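Local coordinates for ricin B lectin (Clostridium thermocellum, PDB 3VSF), which probably hydrolyses beta-1,3-galactan from the chain end as a family 43 exo-beta-1,3-galactanase and carries a beta-trefoil sugar-binding module, at residues W137-G140 / I141-G144; R167-Q170 / D171-V174; A202-E205 / N206-H210; N281-T284 / Y285-Q288; T391-S395 / L396-W400. All coordinates share one frame; numbering follows the deposited sequence.

Interaction 1. Residues W137-G140 / I141-G144; sequences WENG and INYG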
loop_
_atom_site.group_PDB
_atom_site.type_symbol
_atom_site.label_atom_id
_atom_site.label_comp_id
_atom_site.label_asym_id
_atom_site.label_seq_id
_atom_site.Cartn_x
_atom_site.Cartn_y
_atom_site.Cartn_z
ATOM N N TRP A 137 -15.716 -2.008 -17.770
ATOM C CA TRP A 137 -15.954 -1.554 -19.137
ATOM C C TRP A 137 -16.844 -0.315 -19.192
ATOM O O TRP A 137 -17.822 -0.207 -18.453
ATOM C CB TRP A 137 -16.572 -2.680 -19.972
ATOM C CG TRP A 137 -16.629 -2.381 -21.441
ATOM C CD1 TRP A 137 -15.685 -2.691 -22.377
ATOM C CD2 TRP A 137 -17.685 -1.717 -22.143
ATOM N NE1 TRP A 137 -16.087 -2.259 -23.617
ATOM C CE2 TRP A 137 -17.312 -1.659 -23.501
ATOM C CE3 TRP A 137 -18.910 -1.164 -21.756
ATOM C CZ2 TRP A 137 -18.120 -1.070 -24.472
ATOM C CZ3 TRP A 137 -19.710 -0.581 -22.723
ATOM C CH2 TRP A 137 -19.311 -0.539 -24.064
ATOM N N GLU A 138 -16.495 0.615 -20.076
ATOM C CA GLU A 138 -17.284 1.825 -20.285
ATOM C C GLU A 138 -17.342 2.196 -21.765
ATOM O O GLU A 138 -16.566 1.685 -22.571
ATOM C CB GLU A 138 -16.724 2.990 -19.465
ATOM C CG GLU A 138 -16.923 2.847 -17.963
ATOM C CD GLU A 138 -18.386 2.864 -17.559
ATOM O OE1 GLU A 138 -18.681 2.587 -16.377
ATOM O OE2 GLU A 138 -19.243 3.157 -18.420
ATOM N N ASN A 139 -18.264 3.089 -22.114
ATOM C CA ASN A 139 -18.490 3.461 -23.509
ATOM C C ASN A 139 -17.305 4.137 -24.191
ATOM O O ASN A 139 -17.037 3.895 -25.365
ATOM C CB ASN A 139 -19.725 4.357 -23.632
ATOM C CG ASN A 139 -21.019 3.586 -23.497
ATOM O OD1 ASN A 139 -21.075 2.390 -23.783
ATOM N ND2 ASN A 139 -22.073 4.269 -23.064
ATOM N N GLY A 140 -16.604 4.989 -23.452
ATOM C CA GLY A 140 -15.575 5.826 -24.040
ATOM C C GLY A 140 -16.181 7.173 -24.375
ATOM O O GLY A 140 -15.487 8.109 -24.769
ATOM N N ILE A 141 -17.498 7.256 -24.217
ATOM C CA ILE A 141 -18.234 8.497 -24.413
ATOM C C ILE A 141 -18.753 8.987 -23.067
ATOM O O ILE A 141 -18.865 10.190 -22.830
ATOM C CB ILE A 141 -19.424 8.297 -25.371
ATOM C CG1 ILE A 141 -18.926 7.889 -26.761
ATOM C CG2 ILE A 141 -20.261 9.563 -25.457
ATOM C CD1 ILE A 141 -18.055 8.933 -27.429
ATOM N N ASN A 142 -19.062 8.041 -22.187
ATOM C CA ASN A 142 -19.554 8.361 -20.853
ATOM C C ASN A 142 -19.349 7.197 -19.888
ATOM O O ASN A 142 -18.647 6.237 -20.202
ATOM C CB ASN A 142 -21.034 8.746 -20.908
ATOM C CG ASN A 142 -21.917 7.606 -21.373
ATOM O OD1 ASN A 142 -21.428 6.574 -21.832
ATOM N ND2 ASN A 142 -23.227 7.790 -21.263
ATOM N N TYR A 143 -19.967 7.289 -18.716
ATOM C CA TYR A 143 -19.854 6.248 -17.703
ATOM C C TYR A 143 -21.217 5.690 -17.306
ATOM O O TYR A 143 -21.412 5.251 -16.174
ATOM C CB TYR A 143 -19.121 6.777 -16.467
ATOM C CG TYR A 143 -17.615 6.658 -16.547
ATOM C CD1 TYR A 143 -16.936 5.697 -15.809
ATOM C CD2 TYR A 143 -16.872 7.502 -17.364
ATOM C CE1 TYR A 143 -15.560 5.582 -15.878
ATOM C CE2 TYR A 143 -15.496 7.394 -17.439
ATOM C CZ TYR A 143 -14.845 6.432 -16.695
ATOM O OH TYR A 143 -13.475 6.318 -16.765
ATOM N N GLY A 144 -22.156 5.708 -18.246
ATOM C CA GLY A 144 -23.492 5.200 -17.994
ATOM C C GLY A 144 -23.548 3.685 -17.996
ATOM O O GLY A 144 -24.379 3.084 -17.315
#
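E138 and Y143, together with N139 and N142, make a local contact round the turn that follows strand 131-138, at the surface of the catalytic domain. Two side-chain pairs carry it. In the first, CG of E138 lies over one face of the Y143 ring. It sits 4.0 Å from the centroid of the Y143 ring, which makes a CH-pi contact. The first torsion of E138 (chi1 -70°, CG anti to the carbonyl carbon) sets CG against CD1 and CE1 of the tyrosine. The bend at chi2 (-65°) then turns the carboxylate back toward the Y143 backbone, where OE2 of E138 lies beside CA of Y143. The other carboxylate oxygen, OE1, accepts a hydrogen bond from H136 NE2.

The loop joins strands 131-138 and 147-153, which are neighbours in one four-stranded antiparallel sheet. That sheet is a blade of the five-bladed beta-propeller of family 43. G140 takes a positive phi as the chain turns.

In the second pair, N139 and N142 lie side by side and point the same way. N139 ND2 donates to N142 OD1 at 2.7 Å. The donor lies in the carbonyl plane of N142, on a lone pair of OD1. The two amides are nearly coplanar, at 15° to each other. This bond ties the start of the loop to a residue three positions on. The carbonyl oxygen of Y143 is hydrogen-bonded to R185 NH2, and Y143 OH makes a weak bond to E118 OE2.

Interaction 2. Residues R167-Q170 / D171-V174; sequences RPMQ and DTGV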
loop_
_atom_site.group_PDB
_atom_site.type_symbol
_atom_site.label_atom_id
_atom_site.label_comp_id
_atom_site.label_asym_id
_atom_site.label_seq_id
_atom_site.Cartn_x
_atom_site.Cartn_y
_atom_site.Cartn_z
ATOM N N ARG A 167 -23.820 -6.101 -16.993
ATOM C CA ARG A 167 -24.094 -5.686 -15.625
ATOM C C ARG A 167 -24.603 -6.894 -14.849
ATOM O O ARG A 167 -25.630 -7.474 -15.201
ATOM C CB ARG A 167 -25.127 -4.559 -15.605
ATOM C CG ARG A 167 -24.664 -3.294 -16.311
ATOM C CD ARG A 167 -25.835 -2.401 -16.686
ATOM N NE ARG A 167 -26.455 -1.766 -15.527
ATOM C CZ ARG A 167 -26.215 -0.518 -15.141
ATOM N NH1 ARG A 167 -25.361 0.237 -15.822
ATOM N NH2 ARG A 167 -26.830 -0.021 -14.078
ATOM N N PRO A 168 -23.875 -7.285 -13.795
ATOM C CA PRO A 168 -24.199 -8.477 -13.005
ATOM C C PRO A 168 -25.690 -8.586 -12.706
ATOM O O PRO A 168 -26.345 -7.573 -12.460
ATOM C CB PRO A 168 -23.421 -8.249 -11.710
ATOM C CG PRO A 168 -22.233 -7.464 -12.140
ATOM C CD PRO A 168 -22.709 -6.565 -13.251
ATOM N N MET A 169 -26.213 -9.808 -12.734
ATOM C CA MET A 169 -27.616 -10.058 -12.426
ATOM C C MET A 169 -28.539 -9.330 -13.402
ATOM O O MET A 169 -29.528 -8.721 -12.994
ATOM C CB MET A 169 -27.936 -9.632 -10.990
ATOM C CG MET A 169 -26.791 -9.829 -10.002
ATOM S SD MET A 169 -26.443 -11.551 -9.601
ATOM C CE MET A 169 -27.897 -11.973 -8.643
ATOM N N GLN A 170 -28.213 -9.390 -14.689
ATOM C CA GLN A 170 -29.021 -8.734 -15.715
ATOM C C GLN A 170 -30.345 -9.455 -15.938
ATOM O O GLN A 170 -31.380 -8.822 -16.154
ATOM C CB GLN A 170 -28.249 -8.646 -17.034
ATOM C CG GLN A 170 -27.725 -7.257 -17.357
ATOM C CD GLN A 170 -26.990 -7.205 -18.684
ATOM O OE1 GLN A 170 -26.793 -8.229 -19.338
ATOM N NE2 GLN A 170 -26.582 -6.007 -19.088
ATOM N N ASP A 171 -30.304 -10.782 -15.885
ATOM C CA ASP A 171 -31.484 -11.601 -16.140
ATOM C C ASP A 171 -32.490 -11.560 -14.991
ATOM O O ASP A 171 -33.683 -11.779 -15.198
ATOM C CB ASP A 171 -31.074 -13.047 -16.436
ATOM C CG ASP A 171 -30.281 -13.672 -15.306
ATOM O OD1 ASP A 171 -29.705 -12.918 -14.496
ATOM O OD2 ASP A 171 -30.232 -14.917 -15.230
ATOM N N THR A 172 -32.009 -11.277 -13.784
ATOM C CA THR A 172 -32.886 -11.195 -12.620
ATOM C C THR A 172 -33.936 -10.105 -12.810
ATOM O O THR A 172 -34.955 -10.086 -12.122
ATOM C CB THR A 172 -32.098 -10.917 -11.325
ATOM O OG1 THR A 172 -31.484 -9.625 -11.403
ATOM C CG2 THR A 172 -31.026 -11.975 -11.113
ATOM N N GLY A 173 -33.675 -9.200 -13.749
ATOM C CA GLY A 173 -34.603 -8.130 -14.060
ATOM C C GLY A 173 -34.435 -6.913 -13.171
ATOM O O GLY A 173 -35.104 -5.898 -13.368
ATOM N N VAL A 174 -33.541 -7.013 -12.192
ATOM C CA VAL A 174 -33.303 -5.919 -11.256
ATOM C C VAL A 174 -32.796 -4.676 -11.983
ATOM O O VAL A 174 -32.015 -4.773 -12.928
ATOM C CB VAL A 174 -32.298 -6.320 -10.156
ATOM C CG1 VAL A 174 -30.922 -6.570 -10.755
ATOM C CG2 VAL A 174 -32.229 -5.245 -9.082
#
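T172 holds OG1 between its own backbone N and carbonyl carbon (chi1 65°), which directs the hydroxyl back toward the M169 carbonyl. V174 holds CG1 in the corresponding position (chi1 66°) and brings that methyl to the same oxygen. T172 OG1 donates to M169 O at 2.7 Å. It comes from above the carbonyl plane, not along a lone pair. V174 CG1 lies 3.4 Å from M169 O. CE of M169 lies 4.0 Å from T172 CG2, and the two side chains cross obliquely.

The backbone forms a type I beta turn from Q170 to G173, closed by a weak bond from G173 N to Q170 O of 3.3 Å. G173 ends it with a positive phi. T172 OG1 also receives a weak bond from V174 N, at 3.4 Å. The turn lies in the surface loop between strands 161-166 and 175-176 of the catalytic propeller. M169 leans on Y182 and on Y212 of strand 208-214.

The T172 hydroxyl thus works in both directions, as donor to M169 and weak acceptor from V174. This probably restrains its rotation and links the chain on the two sides of the turn.

Interaction 3. Residues A202-E205 / N206-H210; sequences AANE and NMDLH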
loop_
_atom_site.group_PDB
_atom_site.type_symbol
_atom_site.label_atom_id
_atom_site.label_comp_id
_atom_site.label_asym_id
_atom_site.label_seq_id
_atom_site.Cartn_x
_atom_site.Cartn_y
_atom_site.Cartn_z
ATOM N N ALA A 202 -18.038 -1.881 -7.298
ATOM C CA ALA A 202 -18.896 -0.844 -6.738
ATOM C C ALA A 202 -20.210 -0.735 -7.506
ATOM O O ALA A 202 -20.219 -0.467 -8.709
ATOM C CB ALA A 202 -18.173 0.493 -6.727
ATOM N N ALA A 203 -21.319 -0.938 -6.801
ATOM C CA ALA A 203 -22.641 -0.855 -7.407
ATOM C C ALA A 203 -23.455 0.287 -6.806
ATOM O O ALA A 203 -23.004 0.962 -5.882
ATOM C CB ALA A 203 -23.379 -2.175 -7.246
ATOM N N ASN A 204 -24.654 0.495 -7.341
ATOM C CA ASN A 204 -25.554 1.530 -6.841
ATOM C C ASN A 204 -24.896 2.909 -6.829
ATOM O O ASN A 204 -24.901 3.598 -5.810
ATOM C CB ASN A 204 -26.057 1.167 -5.441
ATOM C CG ASN A 204 -27.269 1.978 -5.026
ATOM O OD1 ASN A 204 -27.494 3.082 -5.523
ATOM N ND2 ASN A 204 -28.057 1.435 -4.106
ATOM N N GLU A 205 -24.332 3.302 -7.967
ATOM C CA GLU A 205 -23.648 4.588 -8.090
ATOM C C GLU A 205 -22.425 4.681 -7.181
ATOM O O GLU A 205 -22.230 5.682 -6.490
ATOM C CB GLU A 205 -24.608 5.745 -7.800
ATOM C CG GLU A 205 -25.479 6.136 -8.981
ATOM C CD GLU A 205 -24.668 6.654 -10.151
ATOM O OE1 GLU A 205 -24.687 6.009 -11.220
ATOM O OE2 GLU A 205 -24.011 7.707 -10.003
ATOM N N ASN A 206 -21.607 3.633 -7.189
ATOM C CA ASN A 206 -20.391 3.589 -6.380
ATOM C C ASN A 206 -20.648 3.801 -4.889
ATOM O O ASN A 206 -19.717 4.029 -4.119
ATOM C CB ASN A 206 -19.369 4.610 -6.888
ATOM C CG ASN A 206 -18.992 4.388 -8.341
ATOM O OD1 ASN A 206 -19.141 3.287 -8.873
ATOM N ND2 ASN A 206 -18.498 5.435 -8.990
ATOM N N MET A 207 -21.912 3.720 -4.485
ATOM C CA MET A 207 -22.280 3.926 -3.089
ATOM C C MET A 207 -22.211 2.626 -2.296
ATOM O O MET A 207 -21.971 2.637 -1.089
ATOM C CB MET A 207 -23.682 4.529 -2.985
ATOM C CG MET A 207 -23.822 5.900 -3.624
ATOM S SD MET A 207 -22.828 7.162 -2.806
ATOM C CE MET A 207 -23.458 7.059 -1.132
ATOM N N ASP A 208 -22.425 1.507 -2.980
ATOM C CA ASP A 208 -22.403 0.203 -2.330
ATOM C C ASP A 208 -21.380 -0.720 -2.980
ATOM O O ASP A 208 -21.104 -0.615 -4.174
ATOM C CB ASP A 208 -23.790 -0.443 -2.376
ATOM C CG ASP A 208 -24.873 0.453 -1.805
ATOM O OD1 ASP A 208 -24.546 1.334 -0.982
ATOM O OD2 ASP A 208 -26.053 0.275 -2.177
ATOM N N LEU A 209 -20.811 -1.619 -2.185
ATOM C CA LEU A 209 -19.904 -2.633 -2.704
ATOM C C LEU A 209 -20.627 -3.967 -2.830
ATOM O O LEU A 209 -21.257 -4.433 -1.881
ATOM C CB LEU A 209 -18.680 -2.788 -1.799
ATOM C CG LEU A 209 -17.568 -1.748 -1.948
ATOM C CD1 LEU A 209 -16.472 -1.988 -0.920
ATOM C CD2 LEU A 209 -17.000 -1.777 -3.357
ATOM N N HIS A 210 -20.539 -4.573 -4.008
ATOM C CA HIS A 210 -21.160 -5.870 -4.239
ATOM C C HIS A 210 -20.115 -6.972 -4.376
ATOM O O HIS A 210 -19.209 -6.885 -5.206
ATOM C CB HIS A 210 -22.054 -5.829 -5.482
ATOM C CG HIS A 210 -23.397 -5.213 -5.241
ATOM N ND1 HIS A 210 -24.352 -5.101 -6.229
ATOM C CD2 HIS A 210 -23.948 -4.682 -4.125
ATOM C CE1 HIS A 210 -25.431 -4.524 -5.733
ATOM N NE2 HIS A 210 -25.213 -4.259 -4.457
#
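A203 and D208 pair at the tip of the beta hairpin of strands 197-203 and 208-214, with a type I' turn from N204 to M207 and a classic bulge beside it. M207 and D208 both face A203. The A203-D208 pair is of the hydrogen-bonded kind: A203 N donates to D208 O at 2.7 Å, and D208 N to A203 O at 3.0 Å. The turn is closed by M207 N to N204 O, 3.3 Å.

CB of A203 stands over one face of the H210 ring, 3.5 Å from its centroid, a CH-pi contact offset toward the rim. On the other face of the sheet, A202 CB meets L209 CD2 at 4.2 Å. N204 and D208 run side by side. Their amide and carboxylate planes stand 79° apart, and the bond from N204 ND2 to D208 OD2 (3.0 Å) is weak. Each has a further partner: H177 NE2 at N204 OD1, and G231 N at D208 OD1.

The hairpin makes the two inner strands of a propeller blade. H210 bonds through ND1 to Y212 OH, meets the Y182 ring edge-to-face and packs on strand 221-228, while L209 reaches strand 246-251 of the next blade.

Interaction 4. Residues N281-T284 / Y285-Q288; sequences NSTT and YRSQ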
loop_
_atom_site.group_PDB
_atom_site.type_symbol
_atom_site.label_atom_id
_atom_site.label_comp_id
_atom_site.label_asym_id
_atom_site.label_seq_id
_atom_site.Cartn_x
_atom_site.Cartn_y
_atom_site.Cartn_z
ATOM N N ASN A 281 -1.754 7.414 5.510
ATOM C CA ASN A 281 -2.105 8.775 5.903
ATOM C C ASN A 281 -3.389 9.263 5.236
ATOM O O ASN A 281 -4.195 8.463 4.761
ATOM C CB ASN A 281 -0.951 9.744 5.632
ATOM C CG ASN A 281 -0.636 9.885 4.157
ATOM O OD1 ASN A 281 -1.388 9.420 3.302
ATOM N ND2 ASN A 281 0.479 10.539 3.853
ATOM N N SER A 282 -3.575 10.578 5.202
ATOM C CA SER A 282 -4.803 11.167 4.678
ATOM C C SER A 282 -4.898 11.071 3.158
ATOM O O SER A 282 -5.963 11.293 2.582
ATOM C CB SER A 282 -4.926 12.630 5.112
ATOM O OG SER A 282 -3.954 13.436 4.467
ATOM N N THR A 283 -3.784 10.745 2.509
ATOM C CA THR A 283 -3.754 10.652 1.054
ATOM C C THR A 283 -3.202 9.310 0.588
ATOM O O THR A 283 -2.826 9.156 -0.575
ATOM C CB THR A 283 -2.904 11.777 0.436
ATOM O OG1 THR A 283 -1.536 11.618 0.834
ATOM C CG2 THR A 283 -3.406 13.138 0.888
ATOM N N THR A 284 -3.162 8.343 1.498
ATOM C CA THR A 284 -2.567 7.042 1.214
ATOM C C THR A 284 -1.213 7.225 0.533
ATOM O O THR A 284 -0.854 6.476 -0.376
ATOM C CB THR A 284 -3.483 6.172 0.331
ATOM O OG1 THR A 284 -4.832 6.255 0.807
ATOM C CG2 THR A 284 -3.031 4.716 0.359
ATOM N N TYR A 285 -0.474 8.238 0.974
ATOM C CA TYR A 285 0.853 8.523 0.442
ATOM C C TYR A 285 0.784 8.898 -1.035
ATOM O O TYR A 285 1.575 8.417 -1.848
ATOM C CB TYR A 285 1.777 7.322 0.653
ATOM C CG TYR A 285 1.752 6.800 2.072
ATOM C CD1 TYR A 285 1.661 7.670 3.149
ATOM C CD2 TYR A 285 1.799 5.439 2.333
ATOM C CE1 TYR A 285 1.630 7.200 4.448
ATOM C CE2 TYR A 285 1.769 4.958 3.629
ATOM C CZ TYR A 285 1.685 5.844 4.682
ATOM O OH TYR A 285 1.654 5.372 5.973
ATOM N N ARG A 286 -0.169 9.764 -1.367
ATOM C CA ARG A 286 -0.382 10.204 -2.743
ATOM C C ARG A 286 -0.549 9.034 -3.705
ATOM O O ARG A 286 0.146 8.947 -4.719
ATOM C CB ARG A 286 0.757 11.114 -3.211
ATOM C CG ARG A 286 0.782 12.474 -2.534
ATOM C CD ARG A 286 1.433 13.517 -3.428
ATOM N NE ARG A 286 2.849 13.245 -3.664
ATOM C CZ ARG A 286 3.532 13.709 -4.705
ATOM N NH1 ARG A 286 2.926 14.459 -5.618
ATOM N NH2 ARG A 286 4.818 13.416 -4.842
ATOM N N SER A 287 -1.473 8.134 -3.384
ATOM C CA SER A 287 -1.752 6.994 -4.247
ATOM C C SER A 287 -3.144 6.434 -3.987
ATOM O O SER A 287 -3.807 6.808 -3.019
ATOM C CB SER A 287 -0.710 5.894 -4.038
ATOM O OG SER A 287 -0.992 5.146 -2.867
ATOM N N GLN A 288 -3.581 5.537 -4.863
ATOM C CA GLN A 288 -4.845 4.840 -4.683
ATOM C C GLN A 288 -4.604 3.339 -4.781
ATOM O O GLN A 288 -3.979 2.870 -5.732
ATOM C CB GLN A 288 -5.861 5.284 -5.735
ATOM C CG GLN A 288 -7.263 4.744 -5.511
ATOM C CD GLN A 288 -8.234 5.170 -6.595
ATOM O OE1 GLN A 288 -7.829 5.639 -7.659
ATOM N NE2 GLN A 288 -9.525 5.012 -6.329
#
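Y285 and T284 bury the most surface in this tight loop, followed by T283 and N281. The N281 amide packs against the Y285 ring, with ND2 at the ring edge, near its plane. The amide and ring planes are 62° apart. N281 has chi1 65°, and this folds the amide over its own turn. OD1 of N281 then takes two backbone donors from opposite faces of its plane: Y285 N at 2.8 Å and T283 N at 2.9 Å. The T283 bond makes an Asx turn, set within the type I turn from N281 to T284. The carbonyl of T284 takes the S287 hydroxyl, OG to O 2.8 Å, and T284 CG2 lies alongside S287 OG. R286 N donates to T283 OG1 at 3.2 Å, and S287 N to T283 O at 3.3 Å. T284, Y285 and R286 all have positive phi, consistent with the tight coil of the chain here.

The loop joins strand 277-279 to strand 288-296, from one propeller blade to the next. T284 OG1 bonds to N259 O and S287 OG to Y305 OH. Y285 OH reaches L338 O. Its ring meets Y340, packs on L326 of strand 322-330 and touches N440, seen to bind galactose in a crystal structure of this protein.

Interaction 5. Residues T391-S395 / L396-W400; sequences TDNGS and LSQQW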
loop_
_atom_site.group_PDB
_atom_site.type_symbol
_atom_site.label_atom_id
_atom_site.label_comp_id
_atom_site.label_asym_id
_atom_site.label_seq_id
_atom_site.Cartn_x
_atom_site.Cartn_y
_atom_site.Cartn_z
ATOM N N THR A 391 20.779 3.032 30.014
ATOM C CA THR A 391 22.227 2.886 30.090
ATOM C C THR A 391 22.773 2.215 28.834
ATOM O O THR A 391 22.209 1.234 28.348
ATOM C CB THR A 391 22.647 2.065 31.324
ATOM O OG1 THR A 391 22.141 2.686 32.511
ATOM C CG2 THR A 391 24.162 1.972 31.411
ATOM N N ASP A 392 23.871 2.755 28.312
ATOM C CA ASP A 392 24.516 2.193 27.133
ATOM C C ASP A 392 24.886 0.734 27.379
ATOM O O ASP A 392 25.856 0.441 28.077
ATOM C CB ASP A 392 25.767 2.999 26.779
ATOM C CG ASP A 392 26.364 2.599 25.442
ATOM O OD1 ASP A 392 26.151 1.446 25.011
ATOM O OD2 ASP A 392 27.049 3.439 24.822
ATOM N N ASN A 393 24.108 -0.178 26.805
ATOM C CA ASN A 393 24.360 -1.606 26.966
ATOM C C ASN A 393 24.607 -2.313 25.635
ATOM O O ASN A 393 24.544 -3.539 25.553
ATOM C CB ASN A 393 23.209 -2.276 27.724
ATOM C CG ASN A 393 21.907 -2.253 26.948
ATOM O OD1 ASN A 393 21.748 -1.485 26.000
ATOM N ND2 ASN A 393 20.963 -3.095 27.353
ATOM N N GLY A 394 24.887 -1.528 24.600
ATOM C CA GLY A 394 25.196 -2.066 23.285
ATOM C C GLY A 394 24.094 -2.933 22.704
ATOM O O GLY A 394 24.357 -3.823 21.894
ATOM N N SER A 395 22.859 -2.670 23.115
ATOM C CA SER A 395 21.716 -3.444 22.646
ATOM C C SER A 395 21.182 -2.903 21.323
ATOM O O SER A 395 21.540 -1.803 20.902
ATOM C CB SER A 395 20.605 -3.446 23.699
ATOM O OG SER A 395 19.504 -4.233 23.282
ATOM N N LEU A 396 20.325 -3.684 20.672
ATOM C CA LEU A 396 19.742 -3.291 19.393
ATOM C C LEU A 396 18.819 -2.085 19.523
ATOM O O LEU A 396 18.887 -1.151 18.724
ATOM C CB LEU A 396 18.981 -4.462 18.769
ATOM C CG LEU A 396 19.819 -5.542 18.083
ATOM C CD1 LEU A 396 18.940 -6.703 17.641
ATOM C CD2 LEU A 396 20.576 -4.958 16.898
ATOM N N SER A 397 17.957 -2.110 20.536
ATOM C CA SER A 397 16.972 -1.053 20.737
ATOM C C SER A 397 17.612 0.327 20.849
ATOM O O SER A 397 16.942 1.346 20.687
ATOM C CB SER A 397 16.134 -1.340 21.983
ATOM O OG SER A 397 15.519 -2.613 21.902
ATOM N N GLN A 398 18.911 0.356 21.127
ATOM C CA GLN A 398 19.618 1.615 21.323
ATOM C C GLN A 398 20.414 2.027 20.087
ATOM O O GLN A 398 21.252 2.927 20.152
ATOM C CB GLN A 398 20.541 1.520 22.540
ATOM C CG GLN A 398 19.816 1.204 23.836
ATOM C CD GLN A 398 20.759 1.090 25.018
ATOM O OE1 GLN A 398 21.973 0.981 24.850
ATOM N NE2 GLN A 398 20.201 1.118 26.224
ATOM N N GLN A 399 20.146 1.368 18.966
ATOM C CA GLN A 399 20.832 1.678 17.717
ATOM C C GLN A 399 19.857 2.289 16.714
ATOM O O GLN A 399 18.721 1.831 16.587
ATOM C CB GLN A 399 21.487 0.421 17.144
ATOM C CG GLN A 399 22.345 -0.328 18.153
ATOM C CD GLN A 399 23.032 -1.539 17.557
ATOM O OE1 GLN A 399 23.392 -1.548 16.381
ATOM N NE2 GLN A 399 23.216 -2.574 18.370
ATOM N N TRP A 400 20.300 3.322 16.005
ATOM C CA TRP A 400 19.408 4.079 15.134
ATOM C C TRP A 400 20.031 4.416 13.780
ATOM O O TRP A 400 21.197 4.803 13.701
ATOM C CB TRP A 400 18.966 5.368 15.832
ATOM C CG TRP A 400 18.341 5.140 17.177
ATOM C CD1 TRP A 400 18.992 4.919 18.356
ATOM C CD2 TRP A 400 16.942 5.114 17.481
ATOM N NE1 TRP A 400 18.086 4.754 19.374
ATOM C CE2 TRP A 400 16.819 4.870 18.864
ATOM C CE3 TRP A 400 15.779 5.274 16.720
ATOM C CZ2 TRP A 400 15.582 4.781 19.500
ATOM C CZ3 TRP A 400 14.554 5.185 17.353
ATOM C CH2 TRP A 400 14.464 4.940 18.730
#
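Q398 meets T391 and N393 through side-chain-to-backbone hydrogen bonds, the main kind of interaction here. Its chain is extended beyond CG (chi2 179°) and carries the amide across the loop to the earlier backbone. NE2 of Q398 donates to T391 O at 2.9 Å. The acceptor lies in the amide plane of Q398, but the NE2 sits above the carbonyl plane of T391. OE1 of Q398 accepts from N393 N at 3.1 Å in a nearly straight bond (168°). Each end of the amide is thus used, and its rotation is fixed. Q399 acts similarly from the next position: its NE2 donates to S395 O at 3.1 Å, again with the donor above the carbonyl plane. D392 OD1 accepts from G394 N at 3.3 Å, forming an Asx turn. G394, the donor, has positive phi.

Backbone-to-backbone bonds make the second group. Q398 N gives a weak bond to S395 O, and Q399 N bonds to L396 O at 2.8 Å.

Q398 and W400 form the QxW signature of the ricin-type beta-trefoil. The loop joins strand 385-390 to strand 400-404. Q398 packs on V373 and D375 of strand 373-376 and on W390. W400 bonds through NE1 to L374 O and packs on I387 of strand 385-390 and I412 of strand 409-414.

In the fold
Interactions 1 to 4 belong to the family 43 propeller, and interaction 5 to the beta-trefoil. The first three cluster, with centres about 15 to 19 Å apart. Interactions 1 and 2 touch where G144 O lies 3.4 Å from R167 NH1. R185 connects interactions 1 and 3: it bonds to the Y143 carbonyl and pairs with the backbone of A202. Interaction 4 is about 22 Å from interaction 3, centre to centre, and faces the trefoil. The Y285 side chain there lies about 4 Å from that of N440, a galactose-binding residue, though no galactose is bound to this chain. Interaction 5 is distant from that site, its centre about 34 Å from that of interaction 4.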